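Local atomic coordinates of protein argonaute (Aquifex aeolicus, PDB entry 1YVU), a protein that uses short single-stranded DNA guides to bind complementary target RNA and cleaves it as a metal-dependent endonuclease. Residues F612-Y616 and L660-L664; K315-K319 and C656-S661. All coordinates share one frame. Residue numbers count along the deposited sequence, not the author numbering.

Following the chain from the N terminus, the first segment met is 315-319 of linker L2, where strand 310-315 runs out into a loop. After 336 intervening residues, helix 652-661 meets this loop and contact 2 closes. Residues 612-616 lie inside that long excursion, and contact 1 closes a much shorter loop of 43 residues onto the end of the same helix. The helical segments overlap at Leu660 and Ser661, and Leu660 packs in both contacts, whose centres are about 6 Å apart. The two earlier segments also touch: Gly615 O lies 3.0 Å from Leu316 N, a probable hydrogen bond, and Lys614 CE packs 3.5 Å from Phe318 CZ. Linker L2, the PIWI box and a PIWI-domain helix thus meet in one place.

Contact 1 of 2, residues F612-Y616 and L660-L664; sequences FIKGY and LSLTL
The 612-616 segment is a loop whose last four residues form a type II beta turn, Ile613 to Tyr616, closed by Tyr616 N to Ile613 O at 2.8 Å. Gly615, at its third position, has phi 113°, where a CB would collide with the preceding carbonyl; Lys614, at the second, projects its side chain in an all-t conformation at segment 660-664, which begins on helix 652-661 and continues with helical backbone angles. Along that segment, Leu660 comes first, its CA 7.2 Å from Gly615 CA. With an m,t rotamer it brings CD1 to 3.9 Å from Gly615 CA and CD2 to 3.7 Å from Lys614 CE, so that the branched leucine packs against the apolar methylene part of the lysine side chain. Thr663, in rotamer p, folds its hydroxyl back to donate to Leu660 O (OG1 to O 2.5 Å). That leaves OG1 to accept a hydrogen bond from Lys614 NZ at 2.7 Å, a short relay for which a threonine hydroxyl is well suited. Leu664 closes over the ammonium group with CD2 3.2 Å from Lys614 NZ. The arrangement is a tight turn of the PIWI box packed on the C-terminal part of a helix in the RNase H-like PIWI domain.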
# COMPACT_ATOMS: atom_id res chain seq x y z
N PHE A 612 12.37 19.65 -4.15
CA PHE A 612 12.51 19.74 -2.69
C PHE A 612 11.13 19.87 -2.02
O PHE A 612 10.89 20.67 -1.10
CB PHE A 612 13.40 20.91 -2.30
CG PHE A 612 14.83 20.52 -2.16
CD1 PHE A 612 15.73 20.68 -3.25
CD2 PHE A 612 15.29 19.93 -0.96
CE1 PHE A 612 17.07 20.25 -3.16
CE2 PHE A 612 16.64 19.48 -0.84
CZ PHE A 612 17.54 19.64 -1.94
N ILE A 613 10.29 18.95 -2.47
CA ILE A 613 8.90 18.81 -2.10
C ILE A 613 8.56 18.28 -0.68
O ILE A 613 7.42 18.45 -0.21
CB ILE A 613 8.20 18.09 -3.32
CG1 ILE A 613 8.06 19.11 -4.45
CG2 ILE A 613 6.84 17.54 -3.04
CD1 ILE A 613 8.00 18.52 -5.81
N LYS A 614 9.55 17.75 0.05
CA LYS A 614 9.29 17.23 1.40
C LYS A 614 8.68 18.31 2.28
O LYS A 614 9.31 19.36 2.50
CB LYS A 614 10.56 16.70 2.07
CG LYS A 614 10.34 16.18 3.48
CD LYS A 614 11.50 15.44 4.03
CE LYS A 614 11.12 14.75 5.34
NZ LYS A 614 12.18 13.94 5.99
N GLY A 615 7.43 18.05 2.69
CA GLY A 615 6.64 18.94 3.54
C GLY A 615 5.43 19.52 2.83
O GLY A 615 4.54 20.14 3.44
N TYR A 616 5.37 19.31 1.51
CA TYR A 616 4.27 19.80 0.71
C TYR A 616 2.95 19.15 1.03
O TYR A 616 2.90 17.93 1.23
CB TYR A 616 4.60 19.64 -0.75
CG TYR A 616 5.47 20.75 -1.29
CD1 TYR A 616 6.53 21.31 -0.51
CD2 TYR A 616 5.24 21.25 -2.57
CE1 TYR A 616 7.36 22.35 -1.03
CE2 TYR A 616 6.04 22.29 -3.11
CZ TYR A 616 7.09 22.84 -2.34
OH TYR A 616 7.82 23.88 -2.92
N LEU A 660 6.78 13.63 9.53
CA LEU A 660 7.90 14.14 8.75
C LEU A 660 9.20 14.07 9.52
O LEU A 660 10.22 13.72 8.96
CB LEU A 660 7.65 15.58 8.38
CG LEU A 660 6.77 15.82 7.19
CD1 LEU A 660 6.48 17.28 7.05
CD2 LEU A 660 7.50 15.32 5.98
N SER A 661 9.13 14.35 10.83
CA SER A 661 10.32 14.28 11.67
C SER A 661 10.77 12.85 11.88
O SER A 661 11.95 12.57 11.80
CB SER A 661 10.10 14.98 13.00
OG SER A 661 9.94 16.38 12.80
N LEU A 662 9.80 11.94 12.00
CA LEU A 662 10.06 10.52 12.23
C LEU A 662 10.58 9.78 11.02
O LEU A 662 10.96 8.63 11.16
CB LEU A 662 8.80 9.80 12.73
CG LEU A 662 8.34 10.05 14.17
CD1 LEU A 662 6.98 9.45 14.41
CD2 LEU A 662 9.32 9.54 15.19
N THR A 663 10.60 10.42 9.85
CA THR A 663 11.13 9.75 8.64
C THR A 663 12.62 9.64 8.83
O THR A 663 13.25 8.71 8.36
CB THR A 663 10.93 10.58 7.41
OG1 THR A 663 11.41 11.91 7.67
CG2 THR A 663 9.49 10.61 6.99
N LEU A 664 13.15 10.60 9.58
CA LEU A 664 14.56 10.72 9.90
C LEU A 664 15.03 9.71 10.94
O LEU A 664 16.22 9.60 11.22
CB LEU A 664 14.87 12.14 10.40
CG LEU A 664 14.27 13.35 9.69
CD1 LEU A 664 14.94 14.56 10.25
CD2 LEU A 664 14.42 13.29 8.17

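Contact 2 of 2, residues K315-K319 and C656-S661; sequences KLNFK and CSQILS
Residues 315-319 run in extended conformation past one side of a helix, residues 656-661, whose Leu660 N and Ser661 N bond Cys656 O (3.0 Å) and Ser657 O (2.9 Å). The closest CA pairs are Phe318 with Ser657, 4.8 Å, and Lys319 with Ser661, 5.9 Å, so consecutive loop residues meet helix residues one turn apart. Leu316 comes first. Its t,p rotamer sets CD2 3.6 Å from Cys656 CB, an apolar fit for two non-polar groups, and its O lies 3.9 Å from Leu660 CD1. Asn317 points its CB away from the helix, as a polar residue at an exposed position can. Phe318 turns back toward it and is central to the contact: CB sits 3.5 Å from Ser657 O, and the p rotamer lays the ring over Leu660. There Leu660 CB makes a CH-pi contact 4.0 Å from the ring centroid, 24° off the ring normal, while Phe318 CD2 meets Leu660 CD1 at 3.6 Å. Small serines let the backbones come this near. Lys319 offers its carbonyl O to Ser661 OG at 2.9 Å; as the same hydroxyl lies 3.1 Å from Ser657 O, its one proton may serve either acceptor. The lysine's amine end leads away from the helix. Thus a loop of linker L2, leaving strand 310-315, is laid on helix 652-661 of the PIWI domain, next to the turn at Lys614 and Gly615, with Leu316 also touching Phe617 of strand 616-619 and Cys656 resting on strand 624-627.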
# COMPACT_ATOMS: atom_id res chain seq x y z
N LYS A 315 4.60 24.50 2.37
CA LYS A 315 5.56 23.61 2.99
C LYS A 315 5.32 23.68 4.49
O LYS A 315 5.08 24.75 5.05
CB LYS A 315 7.01 23.97 2.65
CG LYS A 315 7.94 22.83 3.01
CD LYS A 315 9.40 23.19 3.10
CE LYS A 315 10.12 22.12 3.94
NZ LYS A 315 11.61 22.12 3.87
N LEU A 316 5.28 22.51 5.11
CA LEU A 316 5.09 22.38 6.53
C LEU A 316 6.46 22.13 7.13
O LEU A 316 7.11 21.15 6.82
CB LEU A 316 4.16 21.20 6.81
CG LEU A 316 3.31 21.18 8.08
CD1 LEU A 316 2.30 22.31 8.10
CD2 LEU A 316 2.60 19.88 8.11
N ASN A 317 6.95 23.08 7.91
CA ASN A 317 8.25 22.89 8.54
C ASN A 317 8.06 21.91 9.67
O ASN A 317 6.96 21.75 10.23
CB ASN A 317 8.87 24.20 9.04
CG ASN A 317 9.41 25.06 7.89
OD1 ASN A 317 10.40 24.72 7.25
ND2 ASN A 317 8.73 26.18 7.62
N PHE A 318 9.10 21.15 9.89
CA PHE A 318 9.10 20.15 10.92
C PHE A 318 10.43 20.24 11.64
O PHE A 318 11.37 20.84 11.10
CB PHE A 318 8.88 18.77 10.29
CG PHE A 318 9.86 18.41 9.19
CD1 PHE A 318 11.02 17.67 9.48
CD2 PHE A 318 9.62 18.79 7.86
CE1 PHE A 318 11.93 17.30 8.46
CE2 PHE A 318 10.53 18.43 6.84
CZ PHE A 318 11.69 17.68 7.15
N LYS A 319 10.51 19.64 12.82
CA LYS A 319 11.73 19.64 13.61
C LYS A 319 12.71 18.56 13.10
O LYS A 319 12.59 17.38 13.41
CB LYS A 319 11.39 19.41 15.08
CG LYS A 319 10.43 20.41 15.70
CD LYS A 319 11.02 21.83 15.83
CE LYS A 319 10.06 22.78 16.57
NZ LYS A 319 10.56 24.18 16.80
N CYS A 656 1.29 15.85 11.27
CA CYS A 656 2.00 15.70 10.00
C CYS A 656 3.47 16.03 10.15
O CYS A 656 4.31 15.32 9.62
CB CYS A 656 1.39 16.59 8.92
SG CYS A 656 -0.23 16.06 8.29
N SER A 657 3.76 17.06 10.93
CA SER A 657 5.13 17.50 11.22
C SER A 657 5.89 16.39 11.98
O SER A 657 7.07 16.15 11.71
CB SER A 657 5.10 18.81 12.03
OG SER A 657 6.28 19.01 12.79
N GLN A 658 5.20 15.70 12.88
CA GLN A 658 5.79 14.62 13.66
C GLN A 658 6.08 13.39 12.78
O GLN A 658 6.97 12.62 13.05
CB GLN A 658 4.83 14.19 14.76
CG GLN A 658 4.32 15.33 15.60
CD GLN A 658 3.27 14.92 16.61
OE1 GLN A 658 2.43 14.04 16.36
NE2 GLN A 658 3.31 15.56 17.77
N ILE A 659 5.28 13.22 11.73
CA ILE A 659 5.42 12.13 10.79
C ILE A 659 6.68 12.38 9.99
O ILE A 659 7.52 11.50 9.87
CB ILE A 659 4.18 12.08 9.89
CG1 ILE A 659 3.22 11.08 10.48
CG2 ILE A 659 4.51 11.82 8.37
CD1 ILE A 659 1.88 11.24 9.97
N LEU A 660 6.78 13.63 9.53
CA LEU A 660 7.90 14.14 8.75
C LEU A 660 9.20 14.07 9.52
O LEU A 660 10.22 13.72 8.96
CB LEU A 660 7.65 15.58 8.38
CG LEU A 660 6.77 15.82 7.19
CD1 LEU A 660 6.48 17.28 7.05
CD2 LEU A 660 7.50 15.32 5.98
N SER A 661 9.13 14.35 10.83
CA SER A 661 10.32 14.28 11.67
C SER A 661 10.77 12.85 11.88
O SER A 661 11.95 12.57 11.80
CB SER A 661 10.10 14.98 13.00
OG SER A 661 9.94 16.38 12.80